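Local coordinates for envelope glycoprotein (Thogoto virus, PDB 5XEA) that is a viral membrane-fusion protein that probably attaches the virion to a host-cell receptor and later drives its fusion with the host membrane, at residues Leu70-Pro75 with Glu184-Tyr189; Glu121-Asp126 with Tyr439-Gly444; Val149-Gln154 with His240-Tyr245. One frame throughout, in Å; residues are numbered along the deposited sequence.

Contact 1 of 3, residues Leu70-Pro75 with Glu184-Tyr189. With NAG (2-acetamido-2-deoxy-beta-D-glucopyranose), chain E.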
loop_
_atom_site.group_PDB
_atom_site.type_symbol
_atom_site.label_atom_id
_atom_site.label_comp_id
_atom_site.label_asym_id
_atom_site.label_seq_id
_atom_site.Cartn_x
_atom_site.Cartn_y
_atom_site.Cartn_z
ATOM N N LEU B 70 30.525 -2.780 27.681
ATOM C CA LEU B 70 29.439 -3.741 27.600
ATOM C C LEU B 70 29.994 -5.073 27.129
ATOM O O LEU B 70 30.837 -5.121 26.229
ATOM C CB LEU B 70 28.357 -3.266 26.621
ATOM C CG LEU B 70 27.606 -1.994 26.992
ATOM C CD1 LEU B 70 26.877 -1.425 25.751
ATOM C CD2 LEU B 70 26.639 -2.263 28.178
ATOM N N LEU B 71 29.491 -6.157 27.714
ATOM C CA LEU B 71 29.882 -7.507 27.327
ATOM C C LEU B 71 28.626 -8.298 27.006
ATOM O O LEU B 71 27.733 -8.410 27.851
ATOM C CB LEU B 71 30.678 -8.181 28.455
ATOM C CG LEU B 71 31.980 -7.488 28.820
ATOM C CD1 LEU B 71 32.605 -8.157 30.034
ATOM C CD2 LEU B 71 32.938 -7.506 27.635
ATOM N N HIS B 72 28.542 -8.840 25.797
ATOM C CA HIS B 72 27.339 -9.553 25.372
ATOM C C HIS B 72 27.376 -11.012 25.813
ATOM O O HIS B 72 28.401 -11.678 25.664
ATOM C CB HIS B 72 27.189 -9.471 23.865
ATOM C CG HIS B 72 27.072 -8.069 23.367
ATOM N ND1 HIS B 72 26.204 -7.158 23.932
ATOM C CD2 HIS B 72 27.726 -7.415 22.378
ATOM C CE1 HIS B 72 26.319 -6.002 23.301
ATOM N NE2 HIS B 72 27.231 -6.133 22.351
ATOM N N TYR B 73 26.258 -11.501 26.357
ATOM C CA TYR B 73 26.096 -12.909 26.726
ATOM C C TYR B 73 24.797 -13.444 26.132
ATOM O O TYR B 73 23.871 -13.809 26.865
ATOM C CB TYR B 73 26.093 -13.098 28.244
ATOM C CG TYR B 73 27.389 -12.725 28.924
ATOM C CD1 TYR B 73 28.330 -13.698 29.260
ATOM C CD2 TYR B 73 27.668 -11.397 29.247
ATOM C CE1 TYR B 73 29.519 -13.358 29.891
ATOM C CE2 TYR B 73 28.843 -11.053 29.854
ATOM C CZ TYR B 73 29.771 -12.034 30.182
ATOM O OH TYR B 73 30.950 -11.676 30.807
ATOM N N PRO B 74 24.696 -13.507 24.808
ATOM C CA PRO B 74 23.457 -13.958 24.189
ATOM C C PRO B 74 23.099 -15.347 24.685
ATOM O O PRO B 74 23.993 -16.173 24.908
ATOM C CB PRO B 74 23.797 -13.971 22.690
ATOM C CG PRO B 74 25.279 -14.179 22.674
ATOM C CD PRO B 74 25.787 -13.370 23.827
ATOM N N PRO B 75 21.813 -15.634 24.897
ATOM C CA PRO B 75 21.437 -16.956 25.419
ATOM C C PRO B 75 21.760 -18.061 24.428
ATOM O O PRO B 75 21.694 -17.882 23.211
ATOM C CB PRO B 75 19.926 -16.838 25.658
ATOM C CG PRO B 75 19.478 -15.726 24.741
ATOM C CD PRO B 75 20.636 -14.780 24.620
ATOM N N GLU B 184 23.612 -13.275 17.355
ATOM C CA GLU B 184 24.165 -12.073 16.742
ATOM C C GLU B 184 24.299 -10.994 17.807
ATOM O O GLU B 184 23.293 -10.451 18.269
ATOM C CB GLU B 184 23.272 -11.612 15.588
ATOM C CG GLU B 184 23.873 -10.518 14.738
ATOM C CD GLU B 184 23.038 -10.248 13.494
ATOM O OE1 GLU B 184 22.051 -10.988 13.269
ATOM O OE2 GLU B 184 23.373 -9.300 12.747
ATOM N N LYS B 185 25.537 -10.695 18.199
ATOM C CA LYS B 185 25.866 -9.668 19.198
ATOM C C LYS B 185 25.192 -10.058 20.508
ATOM O O LYS B 185 25.560 -11.105 21.063
ATOM C CB LYS B 185 25.494 -8.296 18.630
ATOM C CG LYS B 185 26.076 -7.973 17.284
ATOM C CD LYS B 185 26.208 -6.478 17.133
ATOM C CE LYS B 185 26.558 -6.039 15.730
ATOM N NZ LYS B 185 25.343 -6.087 14.844
ATOM N N ASP B 186 24.228 -9.285 21.023
ATOM C CA ASP B 186 23.558 -9.544 22.287
ATOM C C ASP B 186 22.353 -10.474 22.165
ATOM O O ASP B 186 21.890 -10.992 23.189
ATOM C CB ASP B 186 23.123 -8.199 22.887
ATOM C CG ASP B 186 22.221 -7.392 21.948
ATOM O OD1 ASP B 186 22.410 -7.459 20.703
ATOM O OD2 ASP B 186 21.304 -6.697 22.473
ATOM N N PHE B 187 21.856 -10.707 20.947
ATOM C CA PHE B 187 20.631 -11.443 20.690
ATOM C C PHE B 187 20.931 -12.865 20.234
ATOM O O PHE B 187 21.899 -13.123 19.514
ATOM C CB PHE B 187 19.790 -10.740 19.606
ATOM C CG PHE B 187 18.670 -9.892 20.151
ATOM C CD1 PHE B 187 17.419 -10.429 20.375
ATOM C CD2 PHE B 187 18.876 -8.556 20.451
ATOM C CE1 PHE B 187 16.378 -9.646 20.877
ATOM C CE2 PHE B 187 17.851 -7.767 20.965
ATOM C CZ PHE B 187 16.605 -8.314 21.177
ATOM N N SER B 188 20.065 -13.781 20.645
ATOM C CA SER B 188 19.884 -15.033 19.923
ATOM C C SER B 188 18.437 -15.142 19.459
ATOM O O SER B 188 17.528 -14.565 20.066
ATOM C CB SER B 188 20.266 -16.243 20.790
ATOM O OG SER B 188 21.637 -16.171 21.159
ATOM N N TYR B 189 18.235 -15.890 18.377
ATOM C CA TYR B 189 16.939 -16.031 17.732
ATOM C C TYR B 189 16.634 -17.501 17.491
ATOM O O TYR B 189 17.481 -18.249 16.991
ATOM C CB TYR B 189 16.889 -15.309 16.386
ATOM C CG TYR B 189 17.321 -13.868 16.429
ATOM C CD1 TYR B 189 16.387 -12.847 16.516
ATOM C CD2 TYR B 189 18.661 -13.533 16.359
ATOM C CE1 TYR B 189 16.780 -11.510 16.546
ATOM C CE2 TYR B 189 19.071 -12.190 16.393
ATOM C CZ TYR B 189 18.122 -11.191 16.484
ATOM O OH TYR B 189 18.541 -9.881 16.517
HETATM C C1 NAG E . 20.505 -10.097 7.188
HETATM C C2 NAG E . 21.983 -10.170 6.784
HETATM C C3 NAG E . 22.573 -11.550 7.106
HETATM C C4 NAG E . 22.282 -11.960 8.544
HETATM C C5 NAG E . 20.773 -11.869 8.769
HETATM C C6 NAG E . 20.324 -12.173 10.178
HETATM C C7 NAG E . 22.585 -8.705 4.910
HETATM C C8 NAG E . 22.678 -8.575 3.422
HETATM N N2 NAG E . 22.133 -9.877 5.368
HETATM O O3 NAG E . 23.977 -11.532 6.868
HETATM O O4 NAG E . 22.778 -13.281 8.750
HETATM O O5 NAG E . 20.352 -10.524 8.522
HETATM O O6 NAG E . 20.473 -11.031 11.009
HETATM O O7 NAG E . 22.906 -7.791 5.665
#
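P75 and S188 make the polar link of this contact: S188 OG donates to P75 O over 2.7 Å, in the plane of the carbonyl. Its hydroxyl reaches the loop because OG lies anti to the carbonyl carbon of S188 (chi1 -61°), and T183 OG1 is a second hydrogen-bonding partner from the residues just before the turn. Two further polar groups bond outside the pair of segments. H72 ND1 is hydrogen-bonded to T48 OG1, and E184, at the start of the turn and extended beyond CG, accepts a hydrogen bond at OE1 from O6 of an N-acetylglucosamine, 2.8 Å away.

P74 and H72 contribute van der Waals packing. P74 CG lies 3.5 Å from K185 O in the type II' turn E184-F187, and its CB is 3.4 Å from S188 OG in the strand that follows. P74 CA also makes a C-H...O contact with D186 O, so the flank of the pyrrolidine covers carbonyl oxygens of the turn. The H72 ring lies close to the same turn; D186 N is over one face, toward the rim, and D186 CB approaches ND1 to 3.4 Å. The imidazole and carboxylate planes are 45° apart, and ND1 and the D186 carboxylate are not in contact.

The turn closes a beta-hairpin of strands 180-184 and 187-192. The two segments run nearly parallel without pairing with each other. L71 and Y73 form backbone hydrogen bonds with A49 and R47 of strand 40-56, D186 and S188 with R47 and G45. Helix 77-86 packs on P75 and S188 through L80, while helix 421-437 covers F187.

Contact 2 of 3, residues Glu121-Asp126 with Tyr439-Gly444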
loop_
_atom_site.group_PDB
_atom_site.type_symbol
_atom_site.label_atom_id
_atom_site.label_comp_id
_atom_site.label_asym_id
_atom_site.label_seq_id
_atom_site.Cartn_x
_atom_site.Cartn_y
_atom_site.Cartn_z
ATOM N N GLU B 121 16.691 -4.158 33.029
ATOM C CA GLU B 121 17.494 -3.114 32.405
ATOM C C GLU B 121 18.679 -2.775 33.308
ATOM O O GLU B 121 18.577 -2.825 34.538
ATOM C CB GLU B 121 16.665 -1.858 32.132
ATOM C CG GLU B 121 17.400 -0.817 31.278
ATOM C CD GLU B 121 17.884 -1.385 29.930
ATOM O OE1 GLU B 121 19.083 -1.710 29.818
ATOM O OE2 GLU B 121 17.071 -1.510 28.980
ATOM N N LEU B 122 19.806 -2.451 32.692
ATOM C CA LEU B 122 21.025 -2.182 33.439
ATOM C C LEU B 122 21.112 -0.697 33.760
ATOM O O LEU B 122 20.431 0.123 33.159
ATOM C CB LEU B 122 22.263 -2.638 32.657
ATOM C CG LEU B 122 22.628 -2.057 31.286
ATOM C CD1 LEU B 122 23.286 -0.685 31.339
ATOM C CD2 LEU B 122 23.550 -3.058 30.577
ATOM N N VAL B 123 21.939 -0.371 34.747
ATOM C CA VAL B 123 22.308 0.996 35.092
ATOM C C VAL B 123 23.763 1.159 34.691
ATOM O O VAL B 123 24.581 0.278 34.964
ATOM C CB VAL B 123 22.131 1.277 36.597
ATOM C CG1 VAL B 123 22.477 2.732 36.919
ATOM C CG2 VAL B 123 20.712 0.975 37.044
ATOM N N ARG B 124 24.087 2.254 34.017
ATOM C CA ARG B 124 25.463 2.492 33.596
ATOM C C ARG B 124 26.178 3.274 34.690
ATOM O O ARG B 124 25.850 4.432 34.935
ATOM C CB ARG B 124 25.522 3.250 32.279
ATOM C CG ARG B 124 26.958 3.683 31.961
ATOM C CD ARG B 124 26.995 4.515 30.710
ATOM N NE ARG B 124 28.344 4.945 30.407
ATOM C CZ ARG B 124 28.660 5.681 29.351
ATOM N NH1 ARG B 124 27.714 6.049 28.494
ATOM N NH2 ARG B 124 29.916 6.045 29.149
ATOM N N ARG B 125 27.149 2.647 35.348
ATOM C CA ARG B 125 27.874 3.297 36.442
ATOM C C ARG B 125 29.352 2.936 36.351
ATOM O O ARG B 125 29.692 1.770 36.119
ATOM C CB ARG B 125 27.298 2.872 37.804
ATOM C CG ARG B 125 27.883 3.600 39.009
ATOM C CD ARG B 125 27.043 3.350 40.270
ATOM N NE ARG B 125 27.651 3.955 41.456
ATOM C CZ ARG B 125 27.362 5.170 41.911
ATOM N NH1 ARG B 125 26.464 5.922 41.282
ATOM N NH2 ARG B 125 27.962 5.637 42.999
ATOM N N ASP B 126 30.230 3.927 36.510
ATOM C CA ASP B 126 31.673 3.654 36.541
ATOM C C ASP B 126 32.367 4.462 37.640
ATOM O O ASP B 126 33.421 5.070 37.436
ATOM C CB ASP B 126 32.322 3.898 35.178
ATOM C CG ASP B 126 32.130 5.314 34.666
ATOM O OD1 ASP B 126 31.668 6.193 35.432
ATOM O OD2 ASP B 126 32.466 5.542 33.480
ATOM N N TYR B 439 24.002 8.635 29.679
ATOM C CA TYR B 439 25.016 9.200 30.570
ATOM C C TYR B 439 25.232 8.252 31.743
ATOM O O TYR B 439 24.375 7.425 32.072
ATOM C CB TYR B 439 24.639 10.613 31.063
ATOM C CG TYR B 439 23.250 10.702 31.669
ATOM C CD1 TYR B 439 23.064 10.539 33.033
ATOM C CD2 TYR B 439 22.130 10.937 30.876
ATOM C CE1 TYR B 439 21.811 10.600 33.603
ATOM C CE2 TYR B 439 20.840 11.004 31.444
ATOM C CZ TYR B 439 20.697 10.841 32.806
ATOM O OH TYR B 439 19.460 10.896 33.411
ATOM N N THR B 440 26.407 8.367 32.358
ATOM C CA THR B 440 26.725 7.555 33.515
ATOM C C THR B 440 26.009 8.098 34.753
ATOM O O THR B 440 25.805 9.307 34.912
ATOM C CB THR B 440 28.241 7.518 33.720
ATOM O OG1 THR B 440 28.569 6.480 34.648
ATOM C CG2 THR B 440 28.751 8.862 34.270
ATOM N N LYS B 441 25.593 7.189 35.622
ATOM C CA LYS B 441 24.867 7.559 36.833
ATOM C C LYS B 441 25.824 7.382 38.015
ATOM O O LYS B 441 25.759 6.396 38.748
ATOM C CB LYS B 441 23.576 6.704 36.990
ATOM C CG LYS B 441 22.791 6.450 35.676
ATOM C CD LYS B 441 21.833 7.576 35.320
ATOM C CE LYS B 441 20.944 7.212 34.089
ATOM N NZ LYS B 441 21.741 6.985 32.838
ATOM N N ASN B 442 26.732 8.347 38.189
ATOM C CA ASN B 442 27.837 8.230 39.144
ATOM C C ASN B 442 27.625 8.987 40.452
ATOM O O ASN B 442 28.584 9.146 41.216
ATOM C CB ASN B 442 29.150 8.703 38.512
ATOM C CG ASN B 442 29.724 7.694 37.543
ATOM O OD1 ASN B 442 29.272 6.541 37.479
ATOM N ND2 ASN B 442 30.731 8.115 36.785
ATOM N N GLY B 443 26.415 9.464 40.729
ATOM C CA GLY B 443 26.113 9.961 42.063
ATOM C C GLY B 443 25.563 8.819 42.896
ATOM O O GLY B 443 24.910 7.939 42.335
ATOM N N GLY B 444 25.814 8.790 44.208
ATOM C CA GLY B 444 26.611 9.773 44.927
ATOM C C GLY B 444 26.960 9.294 46.334
ATOM O O GLY B 444 26.197 9.503 47.288
HETATM O O HOH W 1 21.891 3.904 33.193
#
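With CG anti to its backbone N (chi1 -174°) and the chain extended as far as NE, R125 reaches K441-G443, while D126, whose chi1 of 58° sets CG between the backbone N and the carbonyl carbon, turns its carboxylate to N442. The R125 guanidinium meets the other backbone at its edge. NH1 donates to G443 O over 2.8 Å from above the carbonyl plane, although G443 is poorly ordered, and adds a weak, bent bond to K441 O. NH2 forms a salt bridge with D97, so the same group serves a carboxylate as well as two carbonyls.

N442 holds D126 twice. Its OD1 accepts from D126 N at 2.9 Å, on a lone pair, and ND2 points at D126 OD1 in the amide plane; the modelled 2.5 Å there is unusually short and its exact length is doubtful.

Both segments are loops, the second following helix 421-437. Such docking of the C-terminal stretch onto the loop between strands 115-117 and 133-156 is consistent with the folded-back, trimeric architecture of class III fusion proteins, to which gp64 relatives belong.

One backbone bond, K441 N to R124 O (2.9 Å, 170° at the hydrogen), links the loops directly. The aliphatic part of R124 crosses T440 at about a right angle; its NE is buried without a polar partner, whereas NH1 binds M437 O. V123 CG1 rests on K441 CG at 3.9 Å. A water accepts from both R124 N and K441 NZ, and NZ also donates to Y439 O. The Y439 ring meets W50 of the third subunit edge-to-face.

Contact 3 of 3, residues Val149-Gln154 with His240-Tyr245; sequences VFFNLQ and HQYACY
The rings of F151 and Y242 form a T-shaped pair, planes at 79° and centroids 5.3 Å apart, with the edge of Y242 directed at the face of F151. CD1 of Y242 does the touching, toward the rim of the phenylalanine and 4.1 Å from its CZ. F151 takes up this place with CG between its backbone N and carbonyl carbon (chi1 62°). CE1 of Y242 also comes within 3.1 Å of F151 O. F150 crosses Y242 at about a right angle, and it is the F150 CB, not the ring, that sits close to the phenol, 3.1 Å from OH and near the plane of the tyrosine ring.

Farther along, L153 points into the type II' turn H240-A243. Its CD1 lies 3.2 Å from Y242 O and its CB 3.5 Å from C244 SG, the sulfur that is tied to C239 in a disulfide. L153 N donates to Q241 O over 2.8 Å, a bond that joins strand 133-156 to the turn between strands 237-240 and 243-247 of the other sheet. Strands 152-154 and 243-245 run within 23° of parallel.

With that single direct hydrogen bond, cohesion rests mainly on aromatic and aliphatic packing. R414, outside both segments, hydrogen-bonds N152 OD1 through NH2 and makes a cation-pi contact with Y242, where the guanidinium probably draws the pi electrons of the ring toward itself.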
loop_
_atom_site.group_PDB
_atom_site.type_symbol
_atom_site.label_atom_id
_atom_site.label_comp_id
_atom_site.label_asym_id
_atom_site.label_seq_id
_atom_site.Cartn_x
_atom_site.Cartn_y
_atom_site.Cartn_z
ATOM N N VAL B 149 5.352 -14.626 13.564
ATOM C CA VAL B 149 5.742 -13.884 12.374
ATOM C C VAL B 149 5.262 -14.641 11.137
ATOM O O VAL B 149 5.326 -15.877 11.092
ATOM C CB VAL B 149 7.265 -13.652 12.318
ATOM C CG1 VAL B 149 7.749 -12.746 13.513
ATOM C CG2 VAL B 149 7.991 -14.976 12.284
ATOM N N PHE B 150 4.779 -13.906 10.136
ATOM C CA PHE B 150 4.338 -14.578 8.918
ATOM C C PHE B 150 5.549 -15.060 8.125
ATOM O O PHE B 150 6.695 -14.671 8.386
ATOM C CB PHE B 150 3.456 -13.663 8.049
ATOM C CG PHE B 150 4.156 -12.405 7.548
ATOM C CD1 PHE B 150 4.916 -12.422 6.388
ATOM C CD2 PHE B 150 4.012 -11.205 8.225
ATOM C CE1 PHE B 150 5.537 -11.263 5.934
ATOM C CE2 PHE B 150 4.612 -10.054 7.780
ATOM C CZ PHE B 150 5.375 -10.075 6.638
ATOM N N PHE B 151 5.290 -15.922 7.141
ATOM C CA PHE B 151 6.365 -16.518 6.363
ATOM C C PHE B 151 5.851 -16.782 4.955
ATOM O O PHE B 151 4.674 -16.582 4.660
ATOM C CB PHE B 151 6.877 -17.806 7.028
ATOM C CG PHE B 151 5.823 -18.892 7.135
ATOM C CD1 PHE B 151 5.667 -19.828 6.127
ATOM C CD2 PHE B 151 4.978 -18.948 8.229
ATOM C CE1 PHE B 151 4.683 -20.820 6.217
ATOM C CE2 PHE B 151 4.003 -19.917 8.334
ATOM C CZ PHE B 151 3.849 -20.857 7.320
ATOM N N ASN B 152 6.764 -17.195 4.076
ATOM C CA ASN B 152 6.433 -17.691 2.752
ATOM C C ASN B 152 6.812 -19.162 2.656
ATOM O O ASN B 152 7.601 -19.672 3.459
ATOM C CB ASN B 152 7.173 -16.921 1.649
ATOM C CG ASN B 152 6.612 -15.526 1.424
ATOM O OD1 ASN B 152 5.432 -15.253 1.683
ATOM N ND2 ASN B 152 7.460 -14.636 0.924
ATOM N N LEU B 153 6.240 -19.842 1.664
ATOM C CA LEU B 153 6.785 -21.110 1.205
ATOM C C LEU B 153 7.563 -20.867 -0.078
ATOM O O LEU B 153 7.357 -19.870 -0.766
ATOM C CB LEU B 153 5.686 -22.152 0.969
ATOM C CG LEU B 153 4.925 -22.729 2.167
ATOM C CD1 LEU B 153 3.958 -23.824 1.668
ATOM C CD2 LEU B 153 5.866 -23.252 3.251
ATOM N N GLN B 154 8.459 -21.791 -0.402
ATOM C CA GLN B 154 9.350 -21.568 -1.529
ATOM C C GLN B 154 9.905 -22.898 -2.011
ATOM O O GLN B 154 10.239 -23.771 -1.204
ATOM C CB GLN B 154 10.493 -20.617 -1.137
ATOM C CG GLN B 154 11.461 -20.308 -2.264
ATOM C CD GLN B 154 12.426 -19.177 -1.917
ATOM O OE1 GLN B 154 12.022 -18.124 -1.409
ATOM N NE2 GLN B 154 13.711 -19.391 -2.190
ATOM N N HIS B 240 3.291 -18.707 -4.080
ATOM C CA HIS B 240 2.706 -17.418 -3.742
ATOM C C HIS B 240 2.405 -17.419 -2.251
ATOM O O HIS B 240 1.550 -18.179 -1.792
ATOM C CB HIS B 240 1.446 -17.119 -4.557
ATOM C CG HIS B 240 0.844 -15.795 -4.229
ATOM N ND1 HIS B 240 -0.241 -15.660 -3.390
ATOM C CD2 HIS B 240 1.209 -14.541 -4.582
ATOM C CE1 HIS B 240 -0.536 -14.379 -3.258
ATOM N NE2 HIS B 240 0.334 -13.678 -3.965
ATOM N N GLN B 241 3.116 -16.565 -1.503
ATOM C CA GLN B 241 2.963 -16.461 -0.056
ATOM C C GLN B 241 3.006 -17.831 0.609
ATOM O O GLN B 241 4.013 -18.537 0.493
ATOM C CB GLN B 241 1.679 -15.691 0.275
ATOM C CG GLN B 241 1.758 -14.263 -0.317
ATOM C CD GLN B 241 0.751 -13.272 0.232
ATOM O OE1 GLN B 241 -0.216 -13.643 0.892
ATOM N NE2 GLN B 241 0.993 -11.984 -0.035
ATOM N N TYR B 242 1.928 -18.222 1.288
ATOM C CA TYR B 242 1.866 -19.466 2.058
ATOM C C TYR B 242 1.654 -20.723 1.217
ATOM O O TYR B 242 1.457 -21.789 1.805
ATOM C CB TYR B 242 0.737 -19.402 3.093
ATOM C CG TYR B 242 0.821 -18.236 4.028
ATOM C CD1 TYR B 242 1.811 -18.174 5.014
ATOM C CD2 TYR B 242 -0.093 -17.196 3.942
ATOM C CE1 TYR B 242 1.891 -17.085 5.892
ATOM C CE2 TYR B 242 -0.029 -16.115 4.803
ATOM C CZ TYR B 242 0.962 -16.061 5.773
ATOM O OH TYR B 242 0.996 -14.974 6.613
ATOM N N ALA B 243 1.653 -20.652 -0.114
ATOM C CA ALA B 243 1.328 -21.808 -0.944
ATOM C C ALA B 243 2.364 -21.982 -2.044
ATOM O O ALA B 243 2.826 -20.999 -2.637
ATOM C CB ALA B 243 -0.061 -21.669 -1.578
ATOM N N CYS B 244 2.740 -23.231 -2.305
ATOM C CA CYS B 244 3.521 -23.565 -3.485
ATOM C C CYS B 244 2.703 -24.468 -4.396
ATOM O O CYS B 244 1.883 -25.266 -3.935
ATOM C CB CYS B 244 4.835 -24.247 -3.137
ATOM S SG CYS B 244 6.052 -23.106 -2.413
ATOM N N TYR B 245 2.940 -24.332 -5.694
ATOM C CA TYR B 245 2.210 -25.068 -6.710
ATOM C C TYR B 245 3.190 -25.762 -7.639
ATOM O O TYR B 245 4.292 -25.264 -7.898
ATOM C CB TYR B 245 1.285 -24.153 -7.529
ATOM C CG TYR B 245 0.236 -23.456 -6.704
ATOM C CD1 TYR B 245 -1.026 -24.003 -6.542
ATOM C CD2 TYR B 245 0.513 -22.247 -6.074
ATOM C CE1 TYR B 245 -1.986 -23.365 -5.778
ATOM C CE2 TYR B 245 -0.445 -21.603 -5.312
ATOM C CZ TYR B 245 -1.687 -22.166 -5.171
ATOM O OH TYR B 245 -2.634 -21.533 -4.413
#

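From the N terminus, L70-P75 comes first and pairs with E184-Y189, so contact 1 closes a loop of 108 residues. Within that loop start the other two: E121-D126 finds its partner Y439-G444 much later, near the end of the model, and V149-Q154 meets H240-Y245. Contact 1 therefore crosses both, while contact 3 lies wholly within the span of contact 2. Contact 1 joins two partners of strand 40-56; contact 3 links strand 133-156 of that sheet to the six-stranded one; contact 2 ties the segment after helix 421-437 to the loop between strands 115-117 and 133-156. Contacts 1 and 2 touch through L70 CD2 and L122 CD2, 4.0 Å apart, whereas contact 3 lies about 47 Å from contact 2 between centres.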